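Long-range contact in elongation factor G (Thermus thermophilus, PDB 2DY1), which binds GTP and magnesium and, as a translation elongation factor of the EF-G family, probably acts as a GTPase in protein synthesis: residues 281-293 against 356-368. Sequence-based numbering, arbitrary orientation.
Sequences DGPPLAKVFKVQV and LHRGMVLWQGEKP
Val288 is held through both its backbone polar atoms: its N donates to Met360 O, lying in that carbonyl's plane, and its O accepts a short 2.7 Å bond from Gly359 N. The type II turn from His357 to Met360, closed by Met360 N on His357 O, presents both groups to the strand. Further along, Ala286 and Leu362 form an antiparallel hydrogen-bonded pair, with Leu362 N to Ala286 O nearly straight (173° at the hydrogen) although the donor stands above the carbonyl plane. Gln364 N on Pro284 O, at 3.1 Å, extends the ladder past the short strand 361-363. At the turn, one water bridges Phe289 O and Arg358 NE, accepting from the latter; the extended Arg358 chain lays CG against the same carbonyl, 3.8 Å from Phe289 O, and its guanidinium also bonds Gly89, outside the two segments.

The side chains then divide between two faces. With Ala286 and Leu362 lies Val288, whose CG2 meets Met360 CB at 4.1 Å and Leu362 CD1 beyond. Its CG1, anti to the backbone N (chi1 174°), packs on the turn's first carbonyl, 3.4 Å from His357 O, with CB equally close. On the Leu285, Lys287, Val361 and Trp363 face, Leu285 CD1 reaches Val361 CG1 and Pro368 CG, the latter at 3.8 Å. The extended Lys287 chain passes Gly359 with its CE and carries NZ on to Glu96 and Pro374 O. At the far end the Gln364 amide crosses the Pro284 ring, OE1 3.4 Å from Pro284 CD, while NE2 bonds Ser315 O.

Strand 298-307 flanks 285-294 across from 361-363, so the contact illustrates how an edge strand late in the domain returns to pair antiparallel with the domain's first strand, here in the beta-barrel domain 2 of translational GTPases.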
ATOM      1  N   ASP A 281     -15.357  26.895  -5.543  1.00 25.92           N
ATOM      2  CA  ASP A 281     -16.029  27.171  -4.276  1.00 28.32           C
ATOM      3  C   ASP A 281     -17.339  26.407  -4.288  1.00 27.44           C
ATOM      4  O   ASP A 281     -17.855  26.055  -5.348  1.00 30.86           O
ATOM      5  CB  ASP A 281     -16.302  28.674  -4.107  1.00 39.58           C
ATOM      6  CG  ASP A 281     -15.030  29.484  -3.907  1.00 49.93           C
ATOM      7  OD1 ASP A 281     -14.267  29.183  -2.961  1.00 53.62           O
ATOM      8  OD2 ASP A 281     -14.795  30.427  -4.695  1.00 57.31           O
ATOM      9  N   GLY A 282     -17.869  26.125  -3.107  1.00 20.60           N
ATOM     10  CA  GLY A 282     -19.109  25.382  -3.055  1.00 25.82           C
ATOM     11  C   GLY A 282     -19.366  24.774  -1.698  1.00 20.66           C
ATOM     12  O   GLY A 282     -18.675  25.094  -0.723  1.00 21.22           O
ATOM     13  N   PRO A 283     -20.360  23.879  -1.606  1.00 21.48           N
ATOM     14  CA  PRO A 283     -20.696  23.238  -0.334  1.00 19.79           C
ATOM     15  C   PRO A 283     -19.567  22.361   0.160  1.00 16.83           C
ATOM     16  O   PRO A 283     -18.762  21.870  -0.626  1.00 17.58           O
ATOM     17  CB  PRO A 283     -21.921  22.378  -0.664  1.00 22.06           C
ATOM     18  CG  PRO A 283     -22.354  22.825  -2.050  1.00 27.86           C
ATOM     19  CD  PRO A 283     -21.094  23.254  -2.717  1.00 25.24           C
ATOM     20  N   PRO A 284     -19.506  22.161   1.482  1.00 17.17           N
ATOM     21  CA  PRO A 284     -18.482  21.327   2.102  1.00 15.58           C
ATOM     22  C   PRO A 284     -18.345  19.957   1.432  1.00 16.19           C
ATOM     23  O   PRO A 284     -19.344  19.290   1.100  1.00 15.50           O
ATOM     24  CB  PRO A 284     -18.973  21.221   3.540  1.00 14.30           C
ATOM     25  CG  PRO A 284     -19.524  22.588   3.785  1.00 19.27           C
ATOM     26  CD  PRO A 284     -20.301  22.867   2.505  1.00 17.22           C
ATOM     27  N   LEU A 285     -17.097  19.549   1.200  1.00 13.74           N
ATOM     28  CA  LEU A 285     -16.781  18.246   0.614  1.00 11.83           C
ATOM     29  C   LEU A 285     -15.515  17.864   1.344  1.00 10.82           C
ATOM     30  O   LEU A 285     -14.565  18.641   1.376  1.00 11.50           O
ATOM     31  CB  LEU A 285     -16.499  18.332  -0.885  1.00 13.36           C
ATOM     32  CG  LEU A 285     -15.991  17.019  -1.514  1.00 14.78           C
ATOM     33  CD1 LEU A 285     -17.038  15.900  -1.380  1.00 15.88           C
ATOM     34  CD2 LEU A 285     -15.636  17.266  -2.971  1.00 18.78           C
ATOM     35  N   ALA A 286     -15.530  16.688   1.965  1.00 13.70           N
ATOM     36  CA  ALA A 286     -14.389  16.216   2.749  1.00 12.36           C
ATOM     37  C   ALA A 286     -14.261  14.702   2.671  1.00 11.49           C
ATOM     38  O   ALA A 286     -15.154  13.993   2.205  1.00 12.35           O
ATOM     39  CB  ALA A 286     -14.566  16.626   4.212  1.00 13.19           C
ATOM     40  N   LYS A 287     -13.139  14.200   3.160  1.00 12.59           N
ATOM     41  CA  LYS A 287     -12.922  12.765   3.147  1.00 13.04           C
ATOM     42  C   LYS A 287     -12.013  12.367   4.305  1.00 11.22           C
ATOM     43  O   LYS A 287     -11.104  13.116   4.655  1.00 11.50           O
ATOM     44  CB  LYS A 287     -12.269  12.361   1.821  1.00 16.61           C
ATOM     45  CG  LYS A 287     -12.009  10.889   1.687  1.00 22.83           C
ATOM     46  CD  LYS A 287     -11.616  10.528   0.250  1.00 18.98           C
ATOM     47  CE  LYS A 287     -11.355   9.049   0.123  1.00 25.70           C
ATOM     48  NZ  LYS A 287     -11.090   8.662  -1.283  1.00 21.02           N
ATOM     49  N   VAL A 288     -12.272  11.204   4.901  1.00 12.13           N
ATOM     50  CA  VAL A 288     -11.418  10.696   5.988  1.00  9.59           C
ATOM     51  C   VAL A 288     -10.290   9.984   5.223  1.00 10.02           C
ATOM     52  O   VAL A 288     -10.526   8.945   4.603  1.00 12.42           O
ATOM     53  CB  VAL A 288     -12.175   9.667   6.844  1.00 13.21           C
ATOM     54  CG1 VAL A 288     -11.243   9.045   7.879  1.00 13.22           C
ATOM     55  CG2 VAL A 288     -13.351  10.347   7.566  1.00 15.57           C
ATOM     56  N   PHE A 289      -9.076  10.544   5.252  1.00  9.54           N
ATOM     57  CA  PHE A 289      -7.981   9.931   4.496  1.00  8.41           C
ATOM     58  C   PHE A 289      -7.144   8.973   5.313  1.00 10.10           C
ATOM     59  O   PHE A 289      -6.385   8.195   4.761  1.00 13.37           O
ATOM     60  CB  PHE A 289      -7.094  11.000   3.820  1.00 10.94           C
ATOM     61  CG  PHE A 289      -6.261  11.807   4.766  1.00 11.02           C
ATOM     62  CD1 PHE A 289      -4.933  11.442   5.034  1.00 10.45           C
ATOM     63  CD2 PHE A 289      -6.782  12.965   5.351  1.00 12.39           C
ATOM     64  CE1 PHE A 289      -4.133  12.255   5.887  1.00 12.84           C
ATOM     65  CE2 PHE A 289      -6.011  13.763   6.185  1.00 13.84           C
ATOM     66  CZ  PHE A 289      -4.681  13.410   6.455  1.00 14.64           C
ATOM     67  N   LYS A 290      -7.257   9.073   6.628  1.00  8.65           N
ATOM     68  CA  LYS A 290      -6.552   8.127   7.508  1.00 11.18           C
ATOM     69  C   LYS A 290      -7.169   8.139   8.883  1.00  9.73           C
ATOM     70  O   LYS A 290      -7.901   9.072   9.263  1.00 12.47           O
ATOM     71  CB  LYS A 290      -5.048   8.441   7.632  1.00 13.23           C
ATOM     72  CG  LYS A 290      -4.734   9.702   8.402  1.00 11.45           C
ATOM     73  CD  LYS A 290      -3.253   9.821   8.792  1.00 11.22           C
ATOM     74  CE  LYS A 290      -2.966   8.992  10.056  1.00 15.87           C
ATOM     75  NZ  LYS A 290      -1.490   8.765  10.276  1.00 12.42           N
ATOM     76  N   VAL A 291      -6.820   7.115   9.656  1.00 11.10           N
ATOM     77  CA  VAL A 291      -7.344   6.967  11.000  1.00 12.89           C
ATOM     78  C   VAL A 291      -6.224   6.525  11.931  1.00 10.27           C
ATOM     79  O   VAL A 291      -5.347   5.763  11.511  1.00 12.20           O
ATOM     80  CB  VAL A 291      -8.432   5.864  11.023  1.00 11.26           C
ATOM     81  CG1 VAL A 291      -8.763   5.468  12.462  1.00 14.20           C
ATOM     82  CG2 VAL A 291      -9.707   6.366  10.315  1.00 11.94           C
ATOM     83  N   GLN A 292      -6.202   7.073  13.142  1.00 10.30           N
ATOM     84  CA  GLN A 292      -5.256   6.591  14.169  1.00  8.66           C
ATOM     85  C   GLN A 292      -6.108   6.043  15.305  1.00 13.39           C
ATOM     86  O   GLN A 292      -7.193   6.543  15.551  1.00 13.62           O
ATOM     87  CB  GLN A 292      -4.410   7.707  14.796  1.00 11.47           C
ATOM     88  CG  GLN A 292      -3.261   8.231  13.966  1.00 10.98           C
ATOM     89  CD  GLN A 292      -2.259   7.150  13.597  1.00 10.33           C
ATOM     90  OE1 GLN A 292      -2.037   6.867  12.425  1.00 11.02           O
ATOM     91  NE2 GLN A 292      -1.637   6.543  14.615  1.00 13.16           N
ATOM     92  N   VAL A 293      -5.628   5.011  15.996  1.00 10.98           N
ATOM     93  CA  VAL A 293      -6.317   4.527  17.204  1.00 14.32           C
ATOM     94  C   VAL A 293      -5.118   4.385  18.158  1.00 16.34           C
ATOM     95  O   VAL A 293      -4.662   3.279  18.451  1.00 16.96           O
ATOM     96  CB  VAL A 293      -7.037   3.154  17.009  1.00 14.84           C
ATOM     97  CG1 VAL A 293      -7.846   2.806  18.258  1.00 18.12           C
ATOM     98  CG2 VAL A 293      -7.962   3.196  15.809  1.00 14.33           C
ATOM     99  N   LEU A 356     -16.177   6.692  12.214  1.00 17.78           N
ATOM    100  CA  LEU A 356     -15.633   7.279  10.978  1.00 15.66           C
ATOM    101  C   LEU A 356     -14.458   6.437  10.498  1.00 17.79           C
ATOM    102  O   LEU A 356     -13.463   6.306  11.204  1.00 23.90           O
ATOM    103  CB  LEU A 356     -15.158   8.713  11.229  1.00 18.85           C
ATOM    104  CG  LEU A 356     -16.250   9.720  11.615  1.00 25.71           C
ATOM    105  CD1 LEU A 356     -15.639  11.097  11.897  1.00 24.55           C
ATOM    106  CD2 LEU A 356     -17.273   9.794  10.482  1.00 29.90           C
ATOM    107  N   HIS A 357     -14.574   5.898   9.288  1.00 14.63           N
ATOM    108  CA  HIS A 357     -13.555   5.009   8.740  1.00 14.89           C
ATOM    109  C   HIS A 357     -12.787   5.577   7.574  1.00 15.50           C
ATOM    110  O   HIS A 357     -13.269   6.468   6.868  1.00 15.80           O
ATOM    111  CB  HIS A 357     -14.235   3.712   8.318  1.00 16.48           C
ATOM    112  CG  HIS A 357     -15.144   3.145   9.366  1.00 20.72           C
ATOM    113  ND1 HIS A 357     -14.686   2.681  10.585  1.00 21.22           N
ATOM    114  CD2 HIS A 357     -16.490   2.990   9.386  1.00 27.66           C
ATOM    115  CE1 HIS A 357     -15.713   2.266  11.307  1.00 26.62           C
ATOM    116  NE2 HIS A 357     -16.819   2.442  10.604  1.00 27.13           N
ATOM    117  N   ARG A 358     -11.594   5.036   7.338  1.00 12.87           N
ATOM    118  CA  ARG A 358     -10.784   5.503   6.226  1.00 12.94           C
ATOM    119  C   ARG A 358     -11.586   5.385   4.927  1.00 13.82           C
ATOM    120  O   ARG A 358     -12.233   4.360   4.688  1.00 14.17           O
ATOM    121  CB  ARG A 358      -9.516   4.648   6.107  1.00 12.93           C
ATOM    122  CG  ARG A 358      -8.519   5.112   5.032  1.00 14.75           C
ATOM    123  CD  ARG A 358      -7.306   4.156   4.981  1.00 14.09           C
ATOM    124  NE  ARG A 358      -6.243   4.615   4.079  1.00 14.84           N
ATOM    125  CZ  ARG A 358      -6.263   4.523   2.748  1.00 16.37           C
ATOM    126  NH1 ARG A 358      -7.299   3.981   2.116  1.00 18.56           N
ATOM    127  NH2 ARG A 358      -5.234   4.987   2.039  1.00 16.60           N
ATOM    128  N   GLY A 359     -11.538   6.439   4.106  1.00 15.71           N
ATOM    129  CA  GLY A 359     -12.207   6.435   2.817  1.00 15.78           C
ATOM    130  C   GLY A 359     -13.610   7.012   2.786  1.00 12.29           C
ATOM    131  O   GLY A 359     -14.198   7.191   1.708  1.00 15.92           O
ATOM    132  N   MET A 360     -14.142   7.298   3.959  1.00 13.69           N
ATOM    133  CA  MET A 360     -15.496   7.836   4.092  1.00 11.58           C
ATOM    134  C   MET A 360     -15.570   9.270   3.567  1.00 16.17           C
ATOM    135  O   MET A 360     -14.755  10.126   3.924  1.00 14.16           O
ATOM    136  CB  MET A 360     -15.875   7.792   5.571  1.00 18.61           C
ATOM    137  CG  MET A 360     -17.337   7.925   5.894  1.00 24.01           C
ATOM    138  SD  MET A 360     -17.510   7.502   7.634  1.00 27.86           S
ATOM    139  CE  MET A 360     -17.245   5.992   7.608  1.00 14.55           C
ATOM    140  N   VAL A 361     -16.566   9.535   2.723  1.00 12.70           N
ATOM    141  CA  VAL A 361     -16.765  10.865   2.158  1.00 12.44           C
ATOM    142  C   VAL A 361     -17.810  11.601   2.995  1.00 12.63           C
ATOM    143  O   VAL A 361     -18.766  10.993   3.503  1.00 13.82           O
ATOM    144  CB  VAL A 361     -17.239  10.741   0.696  1.00 14.01           C
ATOM    145  CG1 VAL A 361     -17.366  12.136   0.058  1.00 16.79           C
ATOM    146  CG2 VAL A 361     -16.235   9.876  -0.098  1.00 16.43           C
ATOM    147  N   LEU A 362     -17.599  12.900   3.192  1.00 13.87           N
ATOM    148  CA  LEU A 362     -18.525  13.714   3.972  1.00 13.33           C
ATOM    149  C   LEU A 362     -18.901  14.919   3.126  1.00 11.72           C
ATOM    150  O   LEU A 362     -18.080  15.452   2.382  1.00 13.81           O
ATOM    151  CB  LEU A 362     -17.859  14.167   5.271  1.00 13.73           C
ATOM    152  CG  LEU A 362     -17.228  13.008   6.048  1.00 23.60           C
ATOM    153  CD1 LEU A 362     -16.134  13.537   6.963  1.00 31.34           C
ATOM    154  CD2 LEU A 362     -18.281  12.279   6.810  1.00 26.88           C
ATOM    155  N   TRP A 363     -20.141  15.375   3.247  1.00 11.35           N
ATOM    156  CA  TRP A 363     -20.546  16.486   2.409  1.00 11.53           C
ATOM    157  C   TRP A 363     -21.756  17.214   2.962  1.00 12.70           C
ATOM    158  O   TRP A 363     -22.372  16.782   3.924  1.00 15.35           O
ATOM    159  CB  TRP A 363     -20.945  15.944   1.019  1.00 14.95           C
ATOM    160  CG  TRP A 363     -22.202  15.059   1.044  1.00 16.55           C
ATOM    161  CD1 TRP A 363     -23.504  15.462   0.857  1.00 17.34           C
ATOM    162  CD2 TRP A 363     -22.262  13.651   1.324  1.00 17.10           C
ATOM    163  NE1 TRP A 363     -24.364  14.394   1.009  1.00 15.66           N
ATOM    164  CE2 TRP A 363     -23.630  13.270   1.292  1.00 17.93           C
ATOM    165  CE3 TRP A 363     -21.296  12.675   1.597  1.00 17.67           C
ATOM    166  CZ2 TRP A 363     -24.052  11.952   1.524  1.00 21.80           C
ATOM    167  CZ3 TRP A 363     -21.718  11.354   1.828  1.00 21.05           C
ATOM    168  CH2 TRP A 363     -23.083  11.010   1.789  1.00 23.30           C
ATOM    169  N   GLN A 364     -22.079  18.322   2.300  1.00 14.59           N
ATOM    170  CA  GLN A 364     -23.320  19.041   2.567  1.00 16.67           C
ATOM    171  C   GLN A 364     -23.933  19.178   1.173  1.00 16.79           C
ATOM    172  O   GLN A 364     -23.217  19.199   0.171  1.00 19.05           O
ATOM    173  CB  GLN A 364     -23.089  20.411   3.197  1.00 16.78           C
ATOM    174  CG  GLN A 364     -22.800  20.304   4.667  1.00 16.04           C
ATOM    175  CD  GLN A 364     -22.735  21.653   5.337  1.00 17.41           C
ATOM    176  OE1 GLN A 364     -22.897  22.689   4.684  1.00 17.11           O
ATOM    177  NE2 GLN A 364     -22.499  21.653   6.640  1.00 16.92           N
ATOM    178  N   GLY A 365     -25.255  19.218   1.100  1.00 21.96           N
ATOM    179  CA  GLY A 365     -25.895  19.343  -0.198  1.00 21.03           C
ATOM    180  C   GLY A 365     -25.944  18.017  -0.938  1.00 19.06           C
ATOM    181  O   GLY A 365     -26.050  16.948  -0.322  1.00 24.19           O
ATOM    182  N   GLU A 366     -25.858  18.091  -2.262  1.00 22.60           N
ATOM    183  CA  GLU A 366     -25.917  16.902  -3.114  1.00 23.92           C
ATOM    184  C   GLU A 366     -24.689  16.016  -2.892  1.00 21.28           C
ATOM    185  O   GLU A 366     -23.563  16.496  -2.917  1.00 23.42           O
ATOM    186  CB  GLU A 366     -25.999  17.330  -4.588  1.00 25.76           C
ATOM    187  CG  GLU A 366     -26.145  16.198  -5.576  1.00 43.43           C
ATOM    188  CD  GLU A 366     -27.490  15.504  -5.521  1.00 50.24           C
ATOM    189  OE1 GLU A 366     -27.535  14.275  -5.749  1.00 57.31           O
ATOM    190  OE2 GLU A 366     -28.500  16.184  -5.269  1.00 61.75           O
ATOM    191  N   LYS A 367     -24.919  14.723  -2.683  1.00 22.54           N
ATOM    192  CA  LYS A 367     -23.814  13.792  -2.458  1.00 22.32           C
ATOM    193  C   LYS A 367     -22.913  13.712  -3.682  1.00 23.41           C
ATOM    194  O   LYS A 367     -23.386  13.759  -4.819  1.00 22.32           O
ATOM    195  CB  LYS A 367     -24.345  12.392  -2.120  1.00 22.91           C
ATOM    196  CG  LYS A 367     -23.252  11.433  -1.651  1.00 31.33           C
ATOM    197  CD  LYS A 367     -23.796  10.072  -1.233  1.00 31.73           C
ATOM    198  CE  LYS A 367     -24.098   9.214  -2.423  1.00 23.56           C
ATOM    199  NZ  LYS A 367     -24.529   7.866  -1.991  1.00 19.87           N
ATOM    200  N   PRO A 368     -21.588  13.614  -3.471  1.00 17.71           N
ATOM    201  CA  PRO A 368     -20.685  13.522  -4.618  1.00 17.21           C
ATOM    202  C   PRO A 368     -20.727  12.149  -5.273  1.00 15.12           C
ATOM    203  O   PRO A 368     -21.054  11.148  -4.629  1.00 16.91           O
ATOM    204  CB  PRO A 368     -19.307  13.783  -4.004  1.00 20.30           C
ATOM    205  CG  PRO A 368     -19.458  13.230  -2.626  1.00 20.03           C
ATOM    206  CD  PRO A 368     -20.822  13.774  -2.221  1.00 20.07           C
TER
HETATM  207  O   HOH W   1      -4.147   6.717   4.577  1.00 23.94           O